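Local atomic coordinates of superoxide dismutase [Fe] (Sulfolobus acidocaldarius, PDB entry 1B06), a protein that destroys toxic superoxide radicals formed inside the cell, using one iron ion per subunit to convert them into hydrogen peroxide and molecular oxygen. Residues P12-K17 against V32-H37; L49-K54 against G58-G63; K82-Y87 against E153-N158; K111-G114 against R118-Q121. All blocks are in the same frame, centred on the assembly; numbering follows the deposited sequence.

Contact 1. Residues P12-K17 against V32-H37; sequences PQLPYK and VHYNGH. With FE (Fe (III) ion), chain G.
Y34 reaches out from helix 27-57 and is caught at both its hydroxyl and its ring by the loop that precedes the helix. Its OH donates a short hydrogen bond of 2.5 Å to O of P12, arriving in the carbonyl plane on a lone pair with a C=O...O angle of 139°. The same OH lies 3.4 Å from CA of Q13, where the backbone runs past the end of the phenol. L14 covers one face of the ring: its CD1 sits 3.8 Å from the ring centroid in a CH-pi contact and 3.4 Å from CD1 of Y34. The leucine and tyrosine side chains run antiparallel alongside one another, and tyrosine suits the place because it offers an apolar face to the leucine and a donor to the carbonyl. With CG of Y34 anti to the backbone N (chi1 172°), the ring is thrust out from the helix to the loop.

Further out, F11 stacks on the Y34 ring, while L14 also touches I30 and W88. One residue back, H33 projects toward the metal, its NE2 binding iron at 2.2 Å beside H84, D170 and H174. H37 NE2 bonds to Y177 OH of the second subunit. Such an N-terminal segment laid along the first long helix, itself the source of an iron ligand, belongs to the alpha-hairpin domain of iron/manganese superoxide dismutases.

Contact 2. Residues L49-K54 against G58-G63; sequences LDRLEK and GDLPQG
R51 and L60 cross obliquely, the methyl of the leucine set against the flat guanidinium of the arginine. CD2 of L60 lies 3.7 Å above the guanidinium plane, displaced toward its rim, and 3.8 Å from CZ of R51. The same methyl reaches the helix backbone, 3.8 Å from O of R51. A bend at chi3 (87°) turns the arginine chain, so the guanidinium presents a face to L60, leaving its N-H groups to bond around the edge. NH2 bonds to Q64 O, NE forms a salt bridge with D66 of the third subunit, and NH1 a hydrogen bond with G63 O of the same subunit. With CG of L60 anti to the backbone N (chi1 -166°), the branch carrying CD2 extends to R51, while CB packs 3.9 Å from CB of K54, beside the last turns of the helix.

Backbone bonds hold the turn by which the chain leaves the helix. K54 O receives G58 N at 2.8 Å, and also D59 N and L60 N in two weaker bonds. G58 is the first residue to leave helix 27-57, at positive phi, where a CB would be jammed against the preceding carbonyl; glycine therefore suits this C' position, just after the helix end. D59, exposed, continues the loop that leads toward helix 67-89.

The chemistry divides the arginine by direction: its face is spent on an apolar methyl, whereas at its edge NE and NH1 reach the third subunit and NH2 holds the chain's own loop.

Contact 3. Residues K82-Y87 against E153-N158; sequences KLHAIY and ENHFMN. With FE (Fe (III) ion), chain G.
H84 binds the iron(III) ion through NE2 at 2.2 Å, and CE1, one of the two carbons beside that nitrogen, meets H155. The pair spans the two-domain fold of iron/manganese superoxide dismutases, with H84 on helix 67-89 of the alpha-hairpin domain and H155 in the loop after strand 147-153 of the C-terminal domain. CE1 of H84 and CE1 of H155 are 3.9 Å apart. The approach lies near the plane of the H84 ring but is oblique to that of H155, and the ring planes are inclined at 69°. Histidine suits each place differently: one nitrogen of H84 takes the metal while ND1 bonds to G80 O, fixing the ring's rotation. In H155 both nitrogens are engaged, ND1 with W135 NE1 and NE2 with Y41 OH, and F172 stacks on the ring. H155 is thus a second-shell residue, steadied beside the metal without binding it.

L83, which also touches I168, extends the contact with a methyl: its CD1 lies 3.7 Å from O of H155, a carbonyl hydrogen-bonded to H159 NE2. Next to the metal, the iron-bound water lies in the plane of the H155 ring, its O 3.3 Å from CE1 of H155.

Contact 4. Residues K111-G114 against R118-Q121; sequences KQYG and RFKQ
The short connection between two consecutive helices of the C-terminal domain brings Y113, at the end of helix 103-113, against F119, in the first turns of helix 116-129. Their rings form a T-shaped (edge-to-face) pair, with centroids 5.1 Å apart and planes at 85°. The edge of F119 is directed at the face of Y113, and its CD1 stands 3.7 Å above the tyrosine ring, over the centre. CG of F119 is anti to the backbone N (chi1 168°), which brings the ring edge over the face of Y113; the CB atoms of Y113 and F119 also pack, at 3.9 Å. Two aromatic residues suit this place, since the edge of one ring fits the face of the other and both are apolar enough for the buried site.

G114 makes the turn possible: it leaves the helix at positive phi, where a side chain would collide with the preceding carbonyl. The aliphatic base of R118 comes near too, its CB 3.3 Å from O of Y113. Beyond that, NE of R118 donates to OE1 of Q121 at 3.3 Å, one turn along the helix, while NH1 bonds to I56 O of the fourth subunit.

The pair has two further neighbours: Y113 OH bonds to L147 O at the start of strand 147-153, and F119 touches W192, just after helix 184-191.

Overall arrangement
Contacts 1 and 3 meet at the metal: H33 of 32-37 and H84 of 82-87 are both iron ligands, with H33 NE2 and H84 NE2 3.1 Å apart, and the two contacts share the iron-bound water. Their centres are about 15 Å apart. Contacts 2 and 4 lie away from the site, on opposite sides of the chain's centre, with centres about 49 Å apart. Contact 2 is at the far end of helix 27-57, which also carries contact 1, their centres about 31 Å apart; the centres of contacts 3 and 4 are about 24 Å apart. Across the assembly contacts 4 and 2 come together, because R118 bonds to I56 O of the fourth subunit, a residue between the two segments of that subunit's contact 2.

Contact 1. Residues P12-K17 against V32-H37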
# COMPACT_ATOMS: atom_id res chain seq x y z
N PRO A 12 16.87 11.80 -19.17
CA PRO A 12 17.67 11.06 -20.15
C PRO A 12 17.12 11.16 -21.58
O PRO A 12 15.99 11.58 -21.79
CB PRO A 12 17.66 9.63 -19.62
CG PRO A 12 16.35 9.53 -18.90
CD PRO A 12 16.08 10.90 -18.32
N GLN A 13 17.94 10.75 -22.54
CA GLN A 13 17.55 10.77 -23.95
C GLN A 13 16.99 9.41 -24.34
O GLN A 13 17.42 8.38 -23.81
CB GLN A 13 18.76 11.09 -24.83
CG GLN A 13 19.32 12.49 -24.65
CD GLN A 13 19.17 13.34 -25.89
OE1 GLN A 13 18.60 12.91 -26.89
NE2 GLN A 13 19.69 14.57 -25.83
N LEU A 14 16.04 9.39 -25.26
CA LEU A 14 15.45 8.14 -25.73
C LEU A 14 16.53 7.48 -26.59
O LEU A 14 17.19 8.14 -27.39
CB LEU A 14 14.21 8.43 -26.58
CG LEU A 14 13.09 7.38 -26.60
CD1 LEU A 14 12.53 7.19 -25.20
CD2 LEU A 14 12.00 7.82 -27.55
N PRO A 15 16.74 6.16 -26.42
CA PRO A 15 17.75 5.45 -27.20
C PRO A 15 17.44 5.24 -28.68
O PRO A 15 18.27 4.70 -29.42
CB PRO A 15 17.91 4.11 -26.46
CG PRO A 15 17.07 4.23 -25.21
CD PRO A 15 16.04 5.27 -25.48
N TYR A 16 16.26 5.66 -29.12
CA TYR A 16 15.86 5.49 -30.51
C TYR A 16 14.77 6.50 -30.83
O TYR A 16 14.39 7.31 -29.98
CB TYR A 16 15.32 4.07 -30.74
CG TYR A 16 14.63 3.51 -29.52
CD1 TYR A 16 13.40 4.00 -29.11
CD2 TYR A 16 15.25 2.53 -28.74
CE1 TYR A 16 12.79 3.54 -27.95
CE2 TYR A 16 14.65 2.06 -27.58
CZ TYR A 16 13.42 2.57 -27.19
OH TYR A 16 12.84 2.13 -26.03
N LYS A 17 14.26 6.46 -32.06
CA LYS A 17 13.20 7.38 -32.48
C LYS A 17 11.89 6.91 -31.86
O LYS A 17 11.72 5.73 -31.60
CB LYS A 17 13.10 7.41 -34.00
CG LYS A 17 14.32 7.99 -34.67
CD LYS A 17 13.99 8.51 -36.06
CE LYS A 17 15.25 8.73 -36.89
NZ LYS A 17 14.98 9.48 -38.15
N VAL A 32 4.20 10.71 -25.88
CA VAL A 32 3.65 11.23 -24.62
C VAL A 32 4.16 10.47 -23.38
O VAL A 32 4.26 11.03 -22.29
CB VAL A 32 2.11 11.21 -24.63
CG1 VAL A 32 1.61 9.77 -24.68
CG2 VAL A 32 1.57 11.92 -23.40
N HIS A 33 4.48 9.19 -23.56
CA HIS A 33 5.00 8.36 -22.47
C HIS A 33 6.36 8.90 -22.04
O HIS A 33 6.67 8.97 -20.85
CB HIS A 33 5.15 6.92 -22.94
CG HIS A 33 5.28 5.92 -21.84
ND1 HIS A 33 5.24 4.56 -22.06
CD2 HIS A 33 5.42 6.08 -20.50
CE1 HIS A 33 5.35 3.92 -20.90
NE2 HIS A 33 5.46 4.82 -19.94
N TYR A 34 7.16 9.28 -23.03
CA TYR A 34 8.50 9.79 -22.79
C TYR A 34 8.52 11.29 -22.50
O TYR A 34 9.00 11.71 -21.45
CB TYR A 34 9.38 9.48 -24.01
CG TYR A 34 10.75 10.13 -23.97
CD1 TYR A 34 11.71 9.71 -23.07
CD2 TYR A 34 11.05 11.20 -24.81
CE1 TYR A 34 12.95 10.33 -22.99
CE2 TYR A 34 12.29 11.83 -24.75
CZ TYR A 34 13.24 11.39 -23.84
OH TYR A 34 14.45 12.03 -23.74
N ASN A 35 7.99 12.10 -23.41
CA ASN A 35 7.97 13.55 -23.22
C ASN A 35 6.96 14.04 -22.20
O ASN A 35 7.10 15.14 -21.66
CB ASN A 35 7.71 14.25 -24.55
CG ASN A 35 8.86 14.11 -25.51
OD1 ASN A 35 9.99 14.51 -25.21
ND2 ASN A 35 8.60 13.53 -26.68
N GLY A 36 5.95 13.23 -21.92
CA GLY A 36 4.95 13.63 -20.96
C GLY A 36 5.17 13.05 -19.58
O GLY A 36 5.56 13.77 -18.65
N HIS A 37 4.94 11.75 -19.44
CA HIS A 37 5.08 11.07 -18.16
C HIS A 37 6.49 11.05 -17.57
O HIS A 37 6.70 11.54 -16.46
CB HIS A 37 4.53 9.64 -18.28
CG HIS A 37 3.09 9.58 -18.67
ND1 HIS A 37 2.06 9.73 -17.76
CD2 HIS A 37 2.49 9.42 -19.88
CE1 HIS A 37 0.90 9.66 -18.39
NE2 HIS A 37 1.13 9.48 -19.68
FE FE G . 5.00 4.39 -17.80
O HOH W 1 4.71 3.92 -15.80

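Contact 2. Residues L49-K54 against G58-G63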
# COMPACT_ATOMS: atom_id res chain seq x y z
N LEU A 49 12.91 17.79 -4.20
CA LEU A 49 14.27 17.82 -3.67
C LEU A 49 14.59 19.26 -3.23
O LEU A 49 15.33 19.48 -2.28
CB LEU A 49 15.27 17.35 -4.72
CG LEU A 49 15.43 15.83 -4.88
CD1 LEU A 49 16.46 15.54 -5.97
CD2 LEU A 49 15.86 15.22 -3.57
N ASP A 50 14.03 20.23 -3.95
CA ASP A 50 14.23 21.63 -3.62
C ASP A 50 13.68 21.88 -2.22
O ASP A 50 14.35 22.50 -1.38
CB ASP A 50 13.50 22.52 -4.63
CG ASP A 50 14.17 22.55 -5.98
OD1 ASP A 50 15.39 22.32 -6.05
OD2 ASP A 50 13.47 22.80 -6.98
N ARG A 51 12.47 21.39 -1.97
CA ARG A 51 11.83 21.56 -0.67
C ARG A 51 12.60 20.84 0.44
O ARG A 51 12.80 21.40 1.52
CB ARG A 51 10.39 21.03 -0.71
CG ARG A 51 9.37 22.09 -1.04
CD ARG A 51 7.97 21.51 -1.12
NE ARG A 51 7.31 21.47 0.18
CZ ARG A 51 6.96 22.55 0.89
NH1 ARG A 51 7.21 23.76 0.42
NH2 ARG A 51 6.34 22.41 2.05
N LEU A 52 13.04 19.62 0.17
CA LEU A 52 13.79 18.86 1.16
C LEU A 52 15.09 19.59 1.49
O LEU A 52 15.51 19.65 2.65
CB LEU A 52 14.10 17.45 0.63
CG LEU A 52 14.78 16.49 1.63
CD1 LEU A 52 13.95 16.40 2.91
CD2 LEU A 52 14.92 15.11 1.00
N GLU A 53 15.72 20.16 0.47
CA GLU A 53 16.96 20.89 0.66
C GLU A 53 16.73 22.10 1.56
O GLU A 53 17.50 22.36 2.49
CB GLU A 53 17.50 21.35 -0.69
CG GLU A 53 18.92 21.82 -0.67
CD GLU A 53 19.40 22.25 -2.04
OE1 GLU A 53 18.88 23.26 -2.56
OE2 GLU A 53 20.29 21.58 -2.60
N LYS A 54 15.65 22.83 1.30
CA LYS A 54 15.30 24.01 2.08
C LYS A 54 15.07 23.62 3.53
O LYS A 54 15.51 24.31 4.46
CB LYS A 54 14.03 24.65 1.54
CG LYS A 54 14.26 25.62 0.40
CD LYS A 54 12.99 26.40 0.11
CE LYS A 54 13.01 27.01 -1.29
NZ LYS A 54 11.97 26.40 -2.18
N GLY A 58 17.09 24.90 6.72
CA GLY A 58 16.38 25.65 7.74
C GLY A 58 15.57 26.78 7.14
O GLY A 58 14.92 27.54 7.87
N ASP A 59 15.60 26.89 5.82
CA ASP A 59 14.86 27.94 5.13
C ASP A 59 13.36 27.65 5.17
O ASP A 59 12.53 28.55 5.09
CB ASP A 59 15.34 28.05 3.69
CG ASP A 59 16.81 28.41 3.59
OD1 ASP A 59 17.38 28.85 4.61
OD2 ASP A 59 17.39 28.24 2.50
N LEU A 60 13.03 26.36 5.30
CA LEU A 60 11.65 25.92 5.39
C LEU A 60 11.50 25.44 6.84
O LEU A 60 11.87 24.32 7.17
CB LEU A 60 11.39 24.77 4.42
CG LEU A 60 9.94 24.37 4.13
CD1 LEU A 60 9.18 25.56 3.54
CD2 LEU A 60 9.91 23.19 3.16
N PRO A 61 10.97 26.31 7.71
CA PRO A 61 10.77 26.00 9.13
C PRO A 61 9.63 25.03 9.44
O PRO A 61 8.70 24.87 8.65
CB PRO A 61 10.53 27.37 9.76
CG PRO A 61 9.92 28.17 8.67
CD PRO A 61 10.54 27.68 7.38
N GLN A 62 9.73 24.38 10.60
CA GLN A 62 8.71 23.43 11.03
C GLN A 62 7.37 24.13 11.00
O GLN A 62 7.26 25.29 11.41
CB GLN A 62 9.00 22.94 12.44
CG GLN A 62 10.18 21.99 12.54
CD GLN A 62 9.85 20.74 13.32
OE1 GLN A 62 8.77 20.16 13.16
NE2 GLN A 62 10.78 20.30 14.16
N GLY A 63 6.35 23.43 10.52
CA GLY A 63 5.03 24.02 10.45
C GLY A 63 4.74 24.52 9.05
O GLY A 63 3.62 24.92 8.75

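Contact 3. Residues K82-Y87 against E153-N158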
# COMPACT_ATOMS: atom_id res chain seq x y z
N LYS A 82 13.55 6.41 -12.52
CA LYS A 82 14.50 5.31 -12.65
C LYS A 82 13.96 4.10 -13.41
O LYS A 82 14.66 3.51 -14.23
CB LYS A 82 14.98 4.88 -11.27
CG LYS A 82 15.69 6.00 -10.50
CD LYS A 82 16.46 5.46 -9.30
CE LYS A 82 17.41 6.52 -8.74
NZ LYS A 82 18.77 6.45 -9.36
N LEU A 83 12.71 3.73 -13.13
CA LEU A 83 12.12 2.57 -13.79
C LEU A 83 11.87 2.82 -15.28
O LEU A 83 12.02 1.90 -16.09
CB LEU A 83 10.81 2.19 -13.10
CG LEU A 83 10.93 1.62 -11.69
CD1 LEU A 83 9.56 1.16 -11.22
CD2 LEU A 83 11.92 0.46 -11.66
N HIS A 84 11.50 4.04 -15.63
CA HIS A 84 11.27 4.36 -17.03
C HIS A 84 12.60 4.37 -17.78
O HIS A 84 12.67 3.98 -18.94
CB HIS A 84 10.57 5.71 -17.17
CG HIS A 84 9.08 5.62 -17.04
ND1 HIS A 84 8.44 5.69 -15.83
CD2 HIS A 84 8.12 5.39 -17.97
CE1 HIS A 84 7.14 5.51 -16.01
NE2 HIS A 84 6.93 5.32 -17.30
N ALA A 85 13.65 4.81 -17.10
CA ALA A 85 14.97 4.87 -17.69
C ALA A 85 15.44 3.46 -18.06
O ALA A 85 16.08 3.27 -19.09
CB ALA A 85 15.95 5.51 -16.71
N ILE A 86 15.13 2.48 -17.22
CA ILE A 86 15.52 1.11 -17.51
C ILE A 86 14.65 0.57 -18.65
O ILE A 86 15.14 -0.08 -19.57
CB ILE A 86 15.33 0.20 -16.28
CG1 ILE A 86 16.28 0.63 -15.16
CG2 ILE A 86 15.59 -1.25 -16.65
CD1 ILE A 86 15.87 0.12 -13.79
N TYR A 87 13.36 0.86 -18.56
CA TYR A 87 12.36 0.42 -19.54
C TYR A 87 12.75 0.76 -20.99
O TYR A 87 12.70 -0.11 -21.86
CB TYR A 87 11.02 1.06 -19.18
CG TYR A 87 9.85 0.71 -20.07
CD1 TYR A 87 9.49 -0.62 -20.32
CD2 TYR A 87 9.06 1.71 -20.63
CE1 TYR A 87 8.36 -0.94 -21.10
CE2 TYR A 87 7.93 1.41 -21.40
CZ TYR A 87 7.59 0.09 -21.63
OH TYR A 87 6.48 -0.19 -22.39
N GLU A 153 3.43 -2.73 -7.53
CA GLU A 153 2.24 -1.89 -7.56
C GLU A 153 2.68 -0.43 -7.59
O GLU A 153 3.57 -0.02 -6.84
CB GLU A 153 1.35 -2.20 -6.35
CG GLU A 153 0.47 -3.42 -6.58
CD GLU A 153 -0.04 -4.04 -5.29
OE1 GLU A 153 -0.74 -3.34 -4.52
OE2 GLU A 153 0.24 -5.23 -5.06
N ASN A 154 2.06 0.35 -8.46
CA ASN A 154 2.43 1.75 -8.64
C ASN A 154 3.91 1.68 -9.00
O ASN A 154 4.35 0.70 -9.61
CB ASN A 154 2.22 2.55 -7.35
CG ASN A 154 2.02 4.04 -7.62
OD1 ASN A 154 2.71 4.64 -8.44
ND2 ASN A 154 1.06 4.64 -6.92
N HIS A 155 4.69 2.68 -8.63
CA HIS A 155 6.12 2.66 -8.95
C HIS A 155 6.96 2.21 -7.76
O HIS A 155 8.13 1.85 -7.92
CB HIS A 155 6.62 4.06 -9.35
CG HIS A 155 5.95 4.65 -10.54
ND1 HIS A 155 5.93 4.03 -11.77
CD2 HIS A 155 5.31 5.83 -10.71
CE1 HIS A 155 5.30 4.80 -12.64
NE2 HIS A 155 4.91 5.90 -12.02
N PHE A 156 6.37 2.22 -6.57
CA PHE A 156 7.13 1.94 -5.36
C PHE A 156 6.73 0.83 -4.41
O PHE A 156 7.33 0.70 -3.35
CB PHE A 156 7.23 3.23 -4.55
CG PHE A 156 5.89 3.84 -4.23
CD1 PHE A 156 5.23 4.64 -5.15
CD2 PHE A 156 5.28 3.59 -3.00
CE1 PHE A 156 3.97 5.19 -4.86
CE2 PHE A 156 4.03 4.13 -2.70
CZ PHE A 156 3.37 4.93 -3.64
N MET A 157 5.72 0.03 -4.75
CA MET A 157 5.33 -1.04 -3.85
C MET A 157 5.73 -2.43 -4.34
O MET A 157 5.51 -2.76 -5.50
CB MET A 157 3.82 -1.00 -3.60
CG MET A 157 3.37 0.21 -2.81
SD MET A 157 1.58 0.30 -2.61
CE MET A 157 1.11 1.05 -4.15
N ASN A 158 6.33 -3.21 -3.44
CA ASN A 158 6.75 -4.59 -3.69
C ASN A 158 8.18 -4.82 -4.17
O ASN A 158 8.55 -5.94 -4.46
CB ASN A 158 5.80 -5.31 -4.66
CG ASN A 158 4.37 -5.32 -4.16
OD1 ASN A 158 4.08 -4.89 -3.04
ND2 ASN A 158 3.46 -5.82 -4.99
FE FE G . 5.00 4.39 -17.80
O HOH W 1 4.71 3.92 -15.80

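Contact 4. Residues K111-G114 against R118-Q121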
# COMPACT_ATOMS: atom_id res chain seq x y z
N LYS A 111 17.92 -23.33 -16.32
CA LYS A 111 18.12 -24.05 -15.08
C LYS A 111 17.00 -23.84 -14.06
O LYS A 111 16.67 -24.75 -13.29
CB LYS A 111 19.45 -23.63 -14.46
CG LYS A 111 20.65 -23.91 -15.32
CD LYS A 111 21.92 -23.85 -14.50
CE LYS A 111 23.14 -23.92 -15.39
NZ LYS A 111 24.27 -23.12 -14.82
N GLN A 112 16.42 -22.64 -14.04
CA GLN A 112 15.38 -22.33 -13.08
C GLN A 112 13.95 -22.43 -13.60
O GLN A 112 13.02 -22.57 -12.81
CB GLN A 112 15.62 -20.93 -12.50
CG GLN A 112 16.96 -20.81 -11.77
CD GLN A 112 17.28 -19.40 -11.32
OE1 GLN A 112 16.40 -18.54 -11.28
NE2 GLN A 112 18.54 -19.16 -10.97
N TYR A 113 13.78 -22.37 -14.91
CA TYR A 113 12.44 -22.45 -15.47
C TYR A 113 12.30 -23.60 -16.46
O TYR A 113 11.20 -23.86 -16.96
CB TYR A 113 12.09 -21.13 -16.14
CG TYR A 113 11.96 -20.00 -15.16
CD1 TYR A 113 13.09 -19.32 -14.70
CD2 TYR A 113 10.72 -19.62 -14.66
CE1 TYR A 113 12.98 -18.29 -13.77
CE2 TYR A 113 10.60 -18.59 -13.73
CZ TYR A 113 11.73 -17.93 -13.29
OH TYR A 113 11.61 -16.92 -12.36
N GLY A 114 13.40 -24.30 -16.72
CA GLY A 114 13.37 -25.42 -17.65
C GLY A 114 13.60 -25.01 -19.09
O GLY A 114 14.30 -25.71 -19.82
N ARG A 118 8.73 -21.82 -20.99
CA ARG A 118 8.06 -21.89 -19.70
C ARG A 118 8.21 -20.55 -19.00
O ARG A 118 7.25 -20.01 -18.48
CB ARG A 118 8.66 -22.99 -18.82
CG ARG A 118 7.64 -24.01 -18.32
CD ARG A 118 6.91 -23.56 -17.07
NE ARG A 118 5.53 -23.17 -17.37
CZ ARG A 118 4.53 -23.16 -16.49
NH1 ARG A 118 4.73 -23.52 -15.23
NH2 ARG A 118 3.33 -22.76 -16.87
N PHE A 119 9.43 -20.02 -19.00
CA PHE A 119 9.69 -18.73 -18.37
C PHE A 119 8.71 -17.70 -18.91
O PHE A 119 8.09 -16.95 -18.15
CB PHE A 119 11.12 -18.26 -18.64
CG PHE A 119 11.36 -16.83 -18.25
CD1 PHE A 119 11.54 -16.47 -16.92
CD2 PHE A 119 11.36 -15.83 -19.22
CE1 PHE A 119 11.71 -15.14 -16.55
CE2 PHE A 119 11.53 -14.49 -18.86
CZ PHE A 119 11.70 -14.15 -17.53
N LYS A 120 8.58 -17.66 -20.24
CA LYS A 120 7.68 -16.73 -20.91
C LYS A 120 6.26 -16.90 -20.40
O LYS A 120 5.53 -15.93 -20.18
CB LYS A 120 7.73 -16.96 -22.41
CG LYS A 120 7.54 -15.72 -23.23
CD LYS A 120 8.47 -15.73 -24.42
CE LYS A 120 7.72 -15.50 -25.70
NZ LYS A 120 8.10 -16.48 -26.74
N GLN A 121 5.85 -18.16 -20.23
CA GLN A 121 4.51 -18.47 -19.74
C GLN A 121 4.31 -17.98 -18.32
O GLN A 121 3.30 -17.35 -18.00
CB GLN A 121 4.28 -19.98 -19.77
CG GLN A 121 3.85 -20.52 -21.12
CD GLN A 121 4.01 -22.03 -21.21
OE1 GLN A 121 3.91 -22.73 -20.20
NE2 GLN A 121 4.24 -22.53 -22.41